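Local structure of nitrite oxidoreductase subunit A (Kuenenia stuttgartiensis, 7B04) at residues B[330-335]-B[342-347]; B[308-313]-B[338-343]. The protein belongs to the molybdopterin oxidoreductase family, resembles NarG, and holds a molybdenum atom, two MD1 groups and an iron/sulfur cluster. All blocks are in the same frame, centred on the assembly; numbering follows the deposited sequence.

Interaction 1 (B[330-335]-B[342-347]). With MD1 (phosphoric acid 4-(2-amino-4-oxo-3,4,5,6,-tetrahydro-pteridin-6-yl)-2-hydroxy-3,4-dimercapto-but-3-en-yl ester guanylate ester), chain C.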
ATOM      1  N   ILE B 330     -14.184  12.908 -14.799  1.00 42.36           N
ATOM      2  CA  ILE B 330     -14.119  12.009 -13.652  1.00 43.32           C
ATOM      3  C   ILE B 330     -14.934  12.610 -12.515  1.00 40.46           C
ATOM      4  O   ILE B 330     -14.840  13.812 -12.242  1.00 42.74           O
ATOM      5  CB  ILE B 330     -12.660  11.759 -13.216  1.00 44.13           C
ATOM      6  CG1 ILE B 330     -11.873  11.113 -14.358  1.00 43.66           C
ATOM      7  CG2 ILE B 330     -12.608  10.883 -11.972  1.00 38.70           C
ATOM      8  CD1 ILE B 330     -10.378  11.087 -14.134  1.00 46.44           C
ATOM      9  N   VAL B 331     -15.736  11.775 -11.855  1.00 38.71           N
ATOM     10  CA  VAL B 331     -16.580  12.201 -10.744  1.00 40.50           C
ATOM     11  C   VAL B 331     -16.383  11.242  -9.579  1.00 37.60           C
ATOM     12  O   VAL B 331     -16.378  10.021  -9.768  1.00 42.72           O
ATOM     13  CB  VAL B 331     -18.068  12.249 -11.142  1.00 39.65           C
ATOM     14  CG1 VAL B 331     -18.919  12.743  -9.979  1.00 38.60           C
ATOM     15  CG2 VAL B 331     -18.269  13.120 -12.366  1.00 39.08           C
ATOM     16  N   VAL B 332     -16.223  11.796  -8.378  1.00 34.26           N
ATOM     17  CA  VAL B 332     -16.090  11.020  -7.151  1.00 37.22           C
ATOM     18  C   VAL B 332     -17.132  11.523  -6.163  1.00 38.53           C
ATOM     19  O   VAL B 332     -17.234  12.731  -5.925  1.00 41.93           O
ATOM     20  CB  VAL B 332     -14.674  11.127  -6.552  1.00 43.57           C
ATOM     21  CG1 VAL B 332     -14.608  10.415  -5.211  1.00 41.19           C
ATOM     22  CG2 VAL B 332     -13.649  10.551  -7.514  1.00 38.63           C
ATOM     23  N   ILE B 333     -17.899  10.604  -5.588  1.00 41.99           N
ATOM     24  CA  ILE B 333     -18.996  10.946  -4.681  1.00 45.41           C
ATOM     25  C   ILE B 333     -18.709  10.241  -3.361  1.00 47.99           C
ATOM     26  O   ILE B 333     -19.150   9.115  -3.127  1.00 44.55           O
ATOM     27  CB  ILE B 333     -20.361  10.538  -5.242  1.00 39.42           C
ATOM     28  CG1 ILE B 333     -20.588  11.164  -6.618  1.00 39.95           C
ATOM     29  CG2 ILE B 333     -21.475  10.928  -4.280  1.00 42.35           C
ATOM     30  CD1 ILE B 333     -21.748  10.556  -7.375  1.00 45.96           C
ATOM     31  N   THR B 334     -17.996  10.916  -2.465  1.00 44.89           N
ATOM     32  CA  THR B 334     -17.587  10.319  -1.204  1.00 40.50           C
ATOM     33  C   THR B 334     -17.744  11.340  -0.089  1.00 40.01           C
ATOM     34  O   THR B 334     -17.684  12.550  -0.339  1.00 42.68           O
ATOM     35  CB  THR B 334     -16.131   9.819  -1.242  1.00 42.53           C
ATOM     36  OG1 THR B 334     -15.259  10.889  -1.629  1.00 43.06           O
ATOM     37  CG2 THR B 334     -15.978   8.654  -2.214  1.00 45.90           C
ATOM     38  N   PRO B 335     -17.955  10.885   1.149  1.00 36.51           N
ATOM     39  CA  PRO B 335     -17.995  11.835   2.270  1.00 35.14           C
ATOM     40  C   PRO B 335     -16.665  12.522   2.502  1.00 36.21           C
ATOM     41  O   PRO B 335     -16.645  13.687   2.916  1.00 41.46           O
ATOM     42  CB  PRO B 335     -18.390  10.954   3.462  1.00 37.87           C
ATOM     43  CG  PRO B 335     -17.916   9.591   3.080  1.00 38.36           C
ATOM     44  CD  PRO B 335     -18.131   9.494   1.601  1.00 39.05           C
ATOM     45  N   GLN B 342      -8.872  13.610  -5.864  1.00 37.90           N
ATOM     46  CA  GLN B 342      -7.933  14.488  -6.563  1.00 44.08           C
ATOM     47  C   GLN B 342      -8.178  14.457  -8.060  1.00 45.92           C
ATOM     48  O   GLN B 342      -8.239  15.498  -8.726  1.00 46.55           O
ATOM     49  CB  GLN B 342      -6.496  14.036  -6.337  1.00 35.66           C
ATOM     50  CG  GLN B 342      -5.942  13.986  -4.955  1.00 40.76           C
ATOM     51  CD  GLN B 342      -4.546  13.400  -5.001  1.00 41.77           C
ATOM     52  OE1 GLN B 342      -4.049  13.063  -6.077  1.00 34.46           O
ATOM     53  NE2 GLN B 342      -3.905  13.284  -3.853  1.00 46.82           N
ATOM     54  N   LYS B 343      -8.332  13.252  -8.601  1.00 36.54           N
ATOM     55  CA  LYS B 343      -8.449  13.049 -10.033  1.00 38.12           C
ATOM     56  C   LYS B 343      -9.812  13.458 -10.561  1.00 40.56           C
ATOM     57  O   LYS B 343      -9.977  13.572 -11.780  1.00 45.76           O
ATOM     58  CB  LYS B 343      -8.166  11.584 -10.361  1.00 37.24           C
ATOM     59  CG  LYS B 343      -6.991  10.987  -9.586  1.00 34.93           C
ATOM     60  CD  LYS B 343      -5.705  11.762  -9.840  1.00 40.75           C
ATOM     61  CE  LYS B 343      -4.482  10.975  -9.403  1.00 36.67           C
ATOM     62  NZ  LYS B 343      -4.210  11.086  -7.946  1.00 47.91           N
ATOM     63  N   ALA B 344     -10.777  13.689  -9.676  1.00 43.57           N
ATOM     64  CA  ALA B 344     -12.129  14.010 -10.102  1.00 44.46           C
ATOM     65  C   ALA B 344     -12.202  15.417 -10.678  1.00 43.84           C
ATOM     66  O   ALA B 344     -11.513  16.335 -10.222  1.00 37.33           O
ATOM     67  CB  ALA B 344     -13.095  13.880  -8.926  1.00 41.19           C
ATOM     68  N   ASP B 345     -13.056  15.577 -11.692  1.00 42.48           N
ATOM     69  CA  ASP B 345     -13.361  16.904 -12.211  1.00 42.20           C
ATOM     70  C   ASP B 345     -14.127  17.727 -11.185  1.00 50.21           C
ATOM     71  O   ASP B 345     -13.945  18.948 -11.104  1.00 54.39           O
ATOM     72  CB  ASP B 345     -14.164  16.777 -13.507  1.00 45.00           C
ATOM     73  CG  ASP B 345     -13.281  16.669 -14.737  1.00 47.24           C
ATOM     74  OD1 ASP B 345     -12.875  17.716 -15.280  1.00 44.87           O
ATOM     75  OD2 ASP B 345     -12.982  15.532 -15.153  1.00 50.00           O
ATOM     76  N   TYR B 346     -14.990  17.077 -10.406  1.00 46.32           N
ATOM     77  CA  TYR B 346     -15.724  17.733  -9.330  1.00 46.90           C
ATOM     78  C   TYR B 346     -16.085  16.685  -8.289  1.00 47.14           C
ATOM     79  O   TYR B 346     -16.559  15.600  -8.640  1.00 44.11           O
ATOM     80  CB  TYR B 346     -16.976  18.453  -9.854  1.00 55.15           C
ATOM     81  CG  TYR B 346     -17.849  17.664 -10.810  1.00 53.07           C
ATOM     82  CD1 TYR B 346     -17.507  17.531 -12.150  1.00 59.38           C
ATOM     83  CD2 TYR B 346     -19.035  17.084 -10.378  1.00 42.63           C
ATOM     84  CE1 TYR B 346     -18.308  16.823 -13.027  1.00 60.45           C
ATOM     85  CE2 TYR B 346     -19.844  16.375 -11.248  1.00 36.99           C
ATOM     86  CZ  TYR B 346     -19.477  16.250 -12.570  1.00 46.28           C
ATOM     87  OH  TYR B 346     -20.281  15.544 -13.436  1.00 55.97           O
ATOM     88  N   TRP B 347     -15.851  17.006  -7.018  1.00 45.29           N
ATOM     89  CA  TRP B 347     -16.089  16.086  -5.913  1.00 38.43           C
ATOM     90  C   TRP B 347     -17.418  16.404  -5.243  1.00 42.60           C
ATOM     91  O   TRP B 347     -17.672  17.556  -4.873  1.00 47.17           O
ATOM     92  CB  TRP B 347     -14.956  16.165  -4.889  1.00 38.51           C
ATOM     93  CG  TRP B 347     -15.254  15.454  -3.600  1.00 40.26           C
ATOM     94  CD1 TRP B 347     -15.564  14.134  -3.447  1.00 45.09           C
ATOM     95  CD2 TRP B 347     -15.270  16.024  -2.285  1.00 32.99           C
ATOM     96  NE1 TRP B 347     -15.771  13.846  -2.119  1.00 36.80           N
ATOM     97  CE2 TRP B 347     -15.597  14.990  -1.385  1.00 31.68           C
ATOM     98  CE3 TRP B 347     -15.039  17.308  -1.782  1.00 35.15           C
ATOM     99  CZ2 TRP B 347     -15.701  15.200  -0.012  1.00 33.58           C
ATOM    100  CZ3 TRP B 347     -15.141  17.514  -0.416  1.00 44.39           C
ATOM    101  CH2 TRP B 347     -15.468  16.466   0.451  1.00 42.65           C
TER
HETATM  102  PB  MD1 C5802     -13.106  -0.327  -1.696  1.00 36.20           P
HETATM  103  O3B MD1 C5802     -13.720  -0.145  -0.179  1.00 44.27           O
HETATM  104  O1B MD1 C5802     -12.490   0.974  -2.151  1.00 28.88           O
HETATM  105  O2B MD1 C5802     -14.217  -0.715  -2.642  1.00 35.60           O
HETATM  106  O3A MD1 C5802     -11.957  -1.512  -1.662  1.00 36.39           O
HETATM  107  C10 MD1 C5802     -12.317  -2.848  -1.439  1.00 37.46           C
HETATM  108  C11 MD1 C5802     -11.360  -3.768  -2.250  1.00 43.16           C
HETATM  109  O11 MD1 C5802      -9.939  -3.023  -2.235  1.00 50.40           O
HETATM  110  C12 MD1 C5802     -11.421  -5.018  -1.769  1.00 40.85           C
HETATM  111  S12 MD1 C5802     -13.023  -5.658  -1.203  1.00 39.87           S
HETATM  112  C13 MD1 C5802     -10.260  -6.044  -1.677  1.00 39.75           C
HETATM  113  S13 MD1 C5802     -10.685  -7.668  -0.986  1.00 48.04           S
HETATM  114  C14 MD1 C5802      -8.885  -5.814  -2.028  1.00 40.94           C
HETATM  115  N15 MD1 C5802      -8.381  -4.736  -0.953  1.00 39.94           N
HETATM  116  C16 MD1 C5802      -7.170  -4.121  -1.316  1.00 36.28           C
HETATM  117  C15 MD1 C5802      -6.105  -3.813  -0.325  1.00 37.91           C
HETATM  118  O14 MD1 C5802      -6.254  -4.092   0.818  1.00 39.34           O
HETATM  119  N17 MD1 C5802      -4.853  -3.153  -0.785  1.00 48.18           N
HETATM  120  C17 MD1 C5802      -4.666  -2.791  -2.277  1.00 47.40           C
HETATM  121  N16 MD1 C5802      -3.441  -2.150  -2.716  1.00 56.72           N
HETATM  122  N18 MD1 C5802      -5.748  -3.101  -3.285  1.00 47.84           N
HETATM  123  C20 MD1 C5802      -6.965  -3.741  -2.857  1.00 44.69           C
HETATM  124  N8  MD1 C5802      -8.005  -4.049  -3.754  1.00 39.45           N
HETATM  125  C7  MD1 C5802      -8.597  -5.515  -3.476  1.00 40.19           C
HETATM  126  PA  MD1 C5802     -13.498   1.186   0.769  1.00 35.35           P
HETATM  127  O1A MD1 C5802     -13.815   0.806   2.194  1.00 44.99           O
HETATM  128  O2A MD1 C5802     -12.057   1.620   0.658  1.00 41.02           O
HETATM  129  O5' MD1 C5802     -14.479   2.431   0.318  1.00 29.29           O
HETATM  130  C5' MD1 C5802     -14.074   3.277  -0.716  1.00 36.14           C
HETATM  131  C4' MD1 C5802     -14.527   4.755  -0.448  1.00 42.65           C
HETATM  132  O4' MD1 C5802     -16.059   4.859  -0.166  1.00 48.36           O
HETATM  133  C1' MD1 C5802     -16.123   5.829   1.046  1.00 45.71           C
HETATM  134  N9  MD1 C5802     -17.392   5.686   1.806  1.00 44.87           N
HETATM  135  C4  MD1 C5802     -18.538   6.072   1.255  1.00 42.46           C
HETATM  136  N3  MD1 C5802     -18.854   6.664  -0.077  1.00 41.72           N
HETATM  137  C2  MD1 C5802     -20.236   6.995  -0.421  1.00 41.86           C
HETATM  138  N2  MD1 C5802     -20.542   7.569  -1.718  1.00 43.97           N
HETATM  139  N1  MD1 C5802     -21.294   6.749   0.529  1.00 51.41           N
HETATM  140  C6  MD1 C5802     -20.982   6.183   1.805  1.00 47.37           C
HETATM  141  O6  MD1 C5802     -21.845   5.977   2.588  1.00 48.93           O
HETATM  142  C5  MD1 C5802     -19.529   5.840   2.158  1.00 43.66           C
HETATM  143  N7  MD1 C5802     -18.977   5.315   3.248  1.00 45.79           N
HETATM  144  C8  MD1 C5802     -17.648   5.216   3.042  1.00 43.04           C
HETATM  145  C2' MD1 C5802     -15.124   5.447   1.733  1.00 49.23           C
HETATM  146  O2' MD1 C5802     -14.734   6.471   2.694  1.00 52.34           O
HETATM  147  C3' MD1 C5802     -13.941   5.226   0.589  1.00 43.19           C
HETATM  148  O3' MD1 C5802     -13.329   6.505   0.254  1.00 39.13           O
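Asp345 holds the backbone of Ile330 at both its polar atoms. Ile330 N donates to Asp345 OD2 at 2.9 Å, nearly straight at 162°, on the anti lone pair turned away from OD1. Asp345 N donates back to Ile330 O at 2.6 Å, from a position tilted out of the carbonyl plane. At the other end the Trp347 indole lies across Thr334 at about a right angle. Trp347 CG is anti to the backbone N (chi1 169°), which starts the ring toward Thr334. Trp347 NE1 makes a weak, bent hydrogen bond to Thr334 O at 2.9 Å (125°). Pro335 O sits at the edge of the indole, near its plane. Thr334 OG1 bonds to Glu336 O.

Between these ends, Val332 pairs with Trp347 in a parallel bridge. On the face that carries the Val332 and Trp347 side chains, Val332 CG2 meets Ala344 CB at 3.7 Å. On the other face Val331 sets CG2 against the phenol end of Tyr346, 3.4 Å from CZ. Helix 505-517 covers this face: Leu511 touches both Val331 and Tyr346, and Arg510 makes a cation-pi contact with the Tyr346 ring. On its far side strand 329-332 is bonded to strand 301-304. Tyr346 and Trp347 pair antiparallel with a strand of subunit B, so the sheet continues across the interface.

Next along the chain, Ile333 O accepts a hydrogen bond from MD1 N2 at 2.5 Å, so a main-chain carbonyl partly holds the guanine amino group. The Ile330 N-H and weak contacts of the Asp345 oxygens with His369 and Arg309 of subunit B probably favour a carboxylate.

Interaction 2 (B[308-313]-B[338-343]). With MD1 (phosphoric acid 4-(2-amino-4-oxo-3,4,5,6,-tetrahydro-pteridin-6-yl)-2-hydroxy-3,4-dimercapto-but-3-en-yl ester guanylate ester), chain C.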
ATOM      1  N   ASN B 308     -12.377   3.648  -3.675  1.00 39.37           N
ATOM      2  CA  ASN B 308     -11.075   4.336  -3.824  1.00 43.80           C
ATOM      3  C   ASN B 308     -10.300   3.578  -4.891  1.00 37.81           C
ATOM      4  O   ASN B 308      -9.458   2.782  -4.550  1.00 35.08           O
ATOM      5  CB  ASN B 308     -10.250   4.298  -2.547  1.00 48.94           C
ATOM      6  CG  ASN B 308      -9.485   5.572  -2.314  1.00 46.72           C
ATOM      7  OD1 ASN B 308      -9.097   6.232  -3.258  1.00 46.95           O
ATOM      8  ND2 ASN B 308      -9.301   5.932  -1.067  1.00 40.16           N
ATOM      9  N   LEU B 309     -10.510   3.916  -6.153  1.00 43.66           N
ATOM     10  CA  LEU B 309      -9.823   3.211  -7.262  1.00 47.47           C
ATOM     11  C   LEU B 309      -8.311   3.417  -7.156  1.00 44.31           C
ATOM     12  O   LEU B 309      -7.585   2.506  -7.469  1.00 35.43           O
ATOM     13  CB  LEU B 309     -10.399   3.712  -8.589  1.00 35.69           C
ATOM     14  CG  LEU B 309     -10.754   2.641  -9.614  1.00 38.79           C
ATOM     15  CD1 LEU B 309     -11.047   1.307  -8.975  1.00 30.94           C
ATOM     16  CD2 LEU B 309     -11.911   3.067 -10.479  1.00 30.93           C
ATOM     17  N   ILE B 310      -7.889   4.612  -6.756  1.00 52.72           N
ATOM     18  CA  ILE B 310      -6.473   5.028  -6.578  1.00 38.22           C
ATOM     19  C   ILE B 310      -5.769   4.218  -5.495  1.00 37.23           C
ATOM     20  O   ILE B 310      -4.608   3.977  -5.682  1.00 41.40           O
ATOM     21  CB  ILE B 310      -6.407   6.528  -6.296  1.00 37.39           C
ATOM     22  CG1 ILE B 310      -6.600   7.337  -7.569  1.00 32.12           C
ATOM     23  CG2 ILE B 310      -5.105   6.867  -5.627  1.00 38.59           C
ATOM     24  CD1 ILE B 310      -7.427   6.638  -8.568  1.00 33.09           C
ATOM     25  N   GLU B 311      -6.417   3.849  -4.394  1.00 43.76           N
ATOM     26  CA  GLU B 311      -5.658   3.129  -3.379  1.00 40.09           C
ATOM     27  C   GLU B 311      -5.936   1.637  -3.342  1.00 40.51           C
ATOM     28  O   GLU B 311      -5.194   0.908  -2.672  1.00 45.37           O
ATOM     29  CB  GLU B 311      -5.976   3.631  -1.960  1.00 36.96           C
ATOM     30  CG  GLU B 311      -5.836   5.083  -1.619  1.00 38.81           C
ATOM     31  CD  GLU B 311      -5.973   5.259  -0.115  1.00 48.75           C
ATOM     32  OE1 GLU B 311      -5.880   4.238   0.599  1.00 43.77           O
ATOM     33  OE2 GLU B 311      -6.192   6.387   0.359  1.00 58.61           O
ATOM     34  N   ASN B 312      -6.964   1.155  -4.033  1.00 42.63           N
ATOM     35  CA  ASN B 312      -7.352  -0.236  -3.877  1.00 43.61           C
ATOM     36  C   ASN B 312      -7.390  -1.037  -5.170  1.00 39.83           C
ATOM     37  O   ASN B 312      -7.770  -2.211  -5.136  1.00 47.26           O
ATOM     38  CB  ASN B 312      -8.721  -0.304  -3.188  1.00 38.13           C
ATOM     39  CG  ASN B 312      -8.687   0.279  -1.783  1.00 36.45           C
ATOM     40  OD1 ASN B 312      -7.782  -0.012  -1.001  1.00 40.90           O
ATOM     41  ND2 ASN B 312      -9.662   1.124  -1.467  1.00 39.30           N
ATOM     42  N   LYS B 313      -7.035  -0.441  -6.302  1.00 37.28           N
ATOM     43  CA  LYS B 313      -6.782  -1.171  -7.541  1.00 35.14           C
ATOM     44  C   LYS B 313      -5.586  -0.526  -8.233  1.00 37.10           C
ATOM     45  O   LYS B 313      -5.600  -0.254  -9.433  1.00 43.70           O
ATOM     46  CB  LYS B 313      -8.019  -1.215  -8.445  1.00 33.39           C
ATOM     47  CG  LYS B 313      -9.256  -1.825  -7.784  1.00 34.29           C
ATOM     48  CD  LYS B 313      -9.512  -3.256  -8.235  1.00 28.37           C
ATOM     49  CE  LYS B 313     -10.513  -3.967  -7.325  1.00 33.90           C
ATOM     50  NZ  LYS B 313     -10.175  -3.831  -5.879  1.00 40.05           N
ATOM     51  N   SER B 338     -11.000  11.941  -0.756  1.00 38.74           N
ATOM     52  CA  SER B 338     -10.137  10.771  -0.812  1.00 37.63           C
ATOM     53  C   SER B 338      -9.061  10.958  -1.869  1.00 36.32           C
ATOM     54  O   SER B 338      -9.116  11.887  -2.678  1.00 34.03           O
ATOM     55  CB  SER B 338     -10.979   9.530  -1.102  1.00 46.37           C
ATOM     56  OG  SER B 338     -11.539   9.584  -2.403  1.00 50.10           O
ATOM     57  N   PRO B 339      -8.038  10.099  -1.873  1.00 42.26           N
ATOM     58  CA  PRO B 339      -7.050  10.148  -2.964  1.00 41.28           C
ATOM     59  C   PRO B 339      -7.656   9.979  -4.342  1.00 37.79           C
ATOM     60  O   PRO B 339      -7.040  10.398  -5.329  1.00 41.92           O
ATOM     61  CB  PRO B 339      -6.103   8.995  -2.623  1.00 35.58           C
ATOM     62  CG  PRO B 339      -6.155   8.936  -1.150  1.00 38.02           C
ATOM     63  CD  PRO B 339      -7.588   9.217  -0.783  1.00 37.34           C
ATOM     64  N   SER B 340      -8.843   9.380  -4.446  1.00 35.79           N
ATOM     65  CA  SER B 340      -9.534   9.322  -5.724  1.00 34.81           C
ATOM     66  C   SER B 340     -10.194  10.646  -6.072  1.00 32.79           C
ATOM     67  O   SER B 340     -10.458  10.903  -7.250  1.00 32.33           O
ATOM     68  CB  SER B 340     -10.579   8.207  -5.711  1.00 40.63           C
ATOM     69  OG  SER B 340      -9.969   6.939  -5.548  1.00 35.30           O
ATOM     70  N   ALA B 341     -10.450  11.494  -5.074  1.00 37.80           N
ATOM     71  CA  ALA B 341     -11.116  12.765  -5.331  1.00 36.82           C
ATOM     72  C   ALA B 341     -10.193  13.756  -6.031  1.00 38.79           C
ATOM     73  O   ALA B 341     -10.677  14.662  -6.719  1.00 40.19           O
ATOM     74  CB  ALA B 341     -11.646  13.353  -4.027  1.00 41.71           C
ATOM     75  N   GLN B 342      -8.872  13.610  -5.864  1.00 37.90           N
ATOM     76  CA  GLN B 342      -7.933  14.488  -6.563  1.00 44.08           C
ATOM     77  C   GLN B 342      -8.178  14.457  -8.060  1.00 45.92           C
ATOM     78  O   GLN B 342      -8.239  15.498  -8.726  1.00 46.55           O
ATOM     79  CB  GLN B 342      -6.496  14.036  -6.337  1.00 35.66           C
ATOM     80  CG  GLN B 342      -5.942  13.986  -4.955  1.00 40.76           C
ATOM     81  CD  GLN B 342      -4.546  13.400  -5.001  1.00 41.77           C
ATOM     82  OE1 GLN B 342      -4.049  13.063  -6.077  1.00 34.46           O
ATOM     83  NE2 GLN B 342      -3.905  13.284  -3.853  1.00 46.82           N
ATOM     84  N   LYS B 343      -8.332  13.252  -8.601  1.00 36.54           N
ATOM     85  CA  LYS B 343      -8.449  13.049 -10.033  1.00 38.12           C
ATOM     86  C   LYS B 343      -9.812  13.458 -10.561  1.00 40.56           C
ATOM     87  O   LYS B 343      -9.977  13.572 -11.780  1.00 45.76           O
ATOM     88  CB  LYS B 343      -8.166  11.584 -10.361  1.00 37.24           C
ATOM     89  CG  LYS B 343      -6.991  10.987  -9.586  1.00 34.93           C
ATOM     90  CD  LYS B 343      -5.705  11.762  -9.840  1.00 40.75           C
ATOM     91  CE  LYS B 343      -4.482  10.975  -9.403  1.00 36.67           C
ATOM     92  NZ  LYS B 343      -4.210  11.086  -7.946  1.00 47.91           N
TER
HETATM   93  PB  MD1 C5802     -13.106  -0.327  -1.696  1.00 36.20           P
HETATM   94  O3B MD1 C5802     -13.720  -0.145  -0.179  1.00 44.27           O
HETATM   95  O1B MD1 C5802     -12.490   0.974  -2.151  1.00 28.88           O
HETATM   96  O2B MD1 C5802     -14.217  -0.715  -2.642  1.00 35.60           O
HETATM   97  O3A MD1 C5802     -11.957  -1.512  -1.662  1.00 36.39           O
HETATM   98  C10 MD1 C5802     -12.317  -2.848  -1.439  1.00 37.46           C
HETATM   99  C11 MD1 C5802     -11.360  -3.768  -2.250  1.00 43.16           C
HETATM  100  O11 MD1 C5802      -9.939  -3.023  -2.235  1.00 50.40           O
HETATM  101  C12 MD1 C5802     -11.421  -5.018  -1.769  1.00 40.85           C
HETATM  102  S12 MD1 C5802     -13.023  -5.658  -1.203  1.00 39.87           S
HETATM  103  C13 MD1 C5802     -10.260  -6.044  -1.677  1.00 39.75           C
HETATM  104  S13 MD1 C5802     -10.685  -7.668  -0.986  1.00 48.04           S
HETATM  105  C14 MD1 C5802      -8.885  -5.814  -2.028  1.00 40.94           C
HETATM  106  N15 MD1 C5802      -8.381  -4.736  -0.953  1.00 39.94           N
HETATM  107  C16 MD1 C5802      -7.170  -4.121  -1.316  1.00 36.28           C
HETATM  108  C15 MD1 C5802      -6.105  -3.813  -0.325  1.00 37.91           C
HETATM  109  O14 MD1 C5802      -6.254  -4.092   0.818  1.00 39.34           O
HETATM  110  N17 MD1 C5802      -4.853  -3.153  -0.785  1.00 48.18           N
HETATM  111  C17 MD1 C5802      -4.666  -2.791  -2.277  1.00 47.40           C
HETATM  112  N16 MD1 C5802      -3.441  -2.150  -2.716  1.00 56.72           N
HETATM  113  N18 MD1 C5802      -5.748  -3.101  -3.285  1.00 47.84           N
HETATM  114  C20 MD1 C5802      -6.965  -3.741  -2.857  1.00 44.69           C
HETATM  115  N8  MD1 C5802      -8.005  -4.049  -3.754  1.00 39.45           N
HETATM  116  C7  MD1 C5802      -8.597  -5.515  -3.476  1.00 40.19           C
HETATM  117  PA  MD1 C5802     -13.498   1.186   0.769  1.00 35.35           P
HETATM  118  O1A MD1 C5802     -13.815   0.806   2.194  1.00 44.99           O
HETATM  119  O2A MD1 C5802     -12.057   1.620   0.658  1.00 41.02           O
HETATM  120  O5' MD1 C5802     -14.479   2.431   0.318  1.00 29.29           O
HETATM  121  C5' MD1 C5802     -14.074   3.277  -0.716  1.00 36.14           C
HETATM  122  C4' MD1 C5802     -14.527   4.755  -0.448  1.00 42.65           C
HETATM  123  O4' MD1 C5802     -16.059   4.859  -0.166  1.00 48.36           O
HETATM  124  C1' MD1 C5802     -16.123   5.829   1.046  1.00 45.71           C
HETATM  125  N9  MD1 C5802     -17.392   5.686   1.806  1.00 44.87           N
HETATM  126  C4  MD1 C5802     -18.538   6.072   1.255  1.00 42.46           C
HETATM  127  N3  MD1 C5802     -18.854   6.664  -0.077  1.00 41.72           N
HETATM  128  C2  MD1 C5802     -20.236   6.995  -0.421  1.00 41.86           C
HETATM  129  N2  MD1 C5802     -20.542   7.569  -1.718  1.00 43.97           N
HETATM  130  N1  MD1 C5802     -21.294   6.749   0.529  1.00 51.41           N
HETATM  131  C6  MD1 C5802     -20.982   6.183   1.805  1.00 47.37           C
HETATM  132  O6  MD1 C5802     -21.845   5.977   2.588  1.00 48.93           O
HETATM  133  C5  MD1 C5802     -19.529   5.840   2.158  1.00 43.66           C
HETATM  134  N7  MD1 C5802     -18.977   5.315   3.248  1.00 45.79           N
HETATM  135  C8  MD1 C5802     -17.648   5.216   3.042  1.00 43.04           C
HETATM  136  C2' MD1 C5802     -15.124   5.447   1.733  1.00 49.23           C
HETATM  137  O2' MD1 C5802     -14.734   6.471   2.694  1.00 52.34           O
HETATM  138  C3' MD1 C5802     -13.941   5.226   0.589  1.00 43.19           C
HETATM  139  O3' MD1 C5802     -13.329   6.505   0.254  1.00 39.13           O
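Asn308 and Ser340 meet through their side chains at the N-cap of the short helix 309-312, which follows the parallel-sheet strand 301-304. The Ser340 hydroxyl donates to Asn308 OD1 at 2.6 Å, tilted 25° from the amide plane. Asn308 ND2 lies nearer the Pro339 ring, 3.7 Å from CD. The backbone N of Asn308 faces MD1 instead. It donates to the phosphate oxygen O1B of MD1 at 3.1 Å, almost straight at 168°.

Two residues on, Ile310 N makes a weak hydrogen bond to Ser340 OG at 3.3 Å. One serine oxygen therefore serves both the cap side chain and the first turn of the helix. Ile310 CG2 is anti to the backbone N and packs obliquely on Pro339 CB at 3.8 Å. Its CG1 comes up to Lys343 CG.

The extended Glu311 side chain slants across the same proline. Its OE1 forms a salt bridge with Lys1019. Asn312 adds a second bond to the phosphate oxygen already held by Asn308 N: its ND2 donates to the same MD1 O1B at 2.9 Å.

Interactions 1 and 2 lie side by side, their centres about 9 Å apart, and share Gln342 and Lys343. Interaction 1 joins strands 329-332 and 346-347 of the parallel sheet, which has the Rossmann-like order 3-2-1-4-5. Interaction 2 joins the connections that follow strands 301-304 and 329-332. Along the chain, strand 301-304 leads into 308-313, segment 330-335 runs out of strand 329-332, and the loop through 338-343 ends in the edge strand 346-347. The two contacts pack directly through Val332 CG2 and Ser340 O, 3.2 Å apart. They hold different parts of one MD1: interaction 1 its guanine, interaction 2 a phosphate. The loop they share also meets subunit B, where Lys343 NZ bonds to Cys35 O.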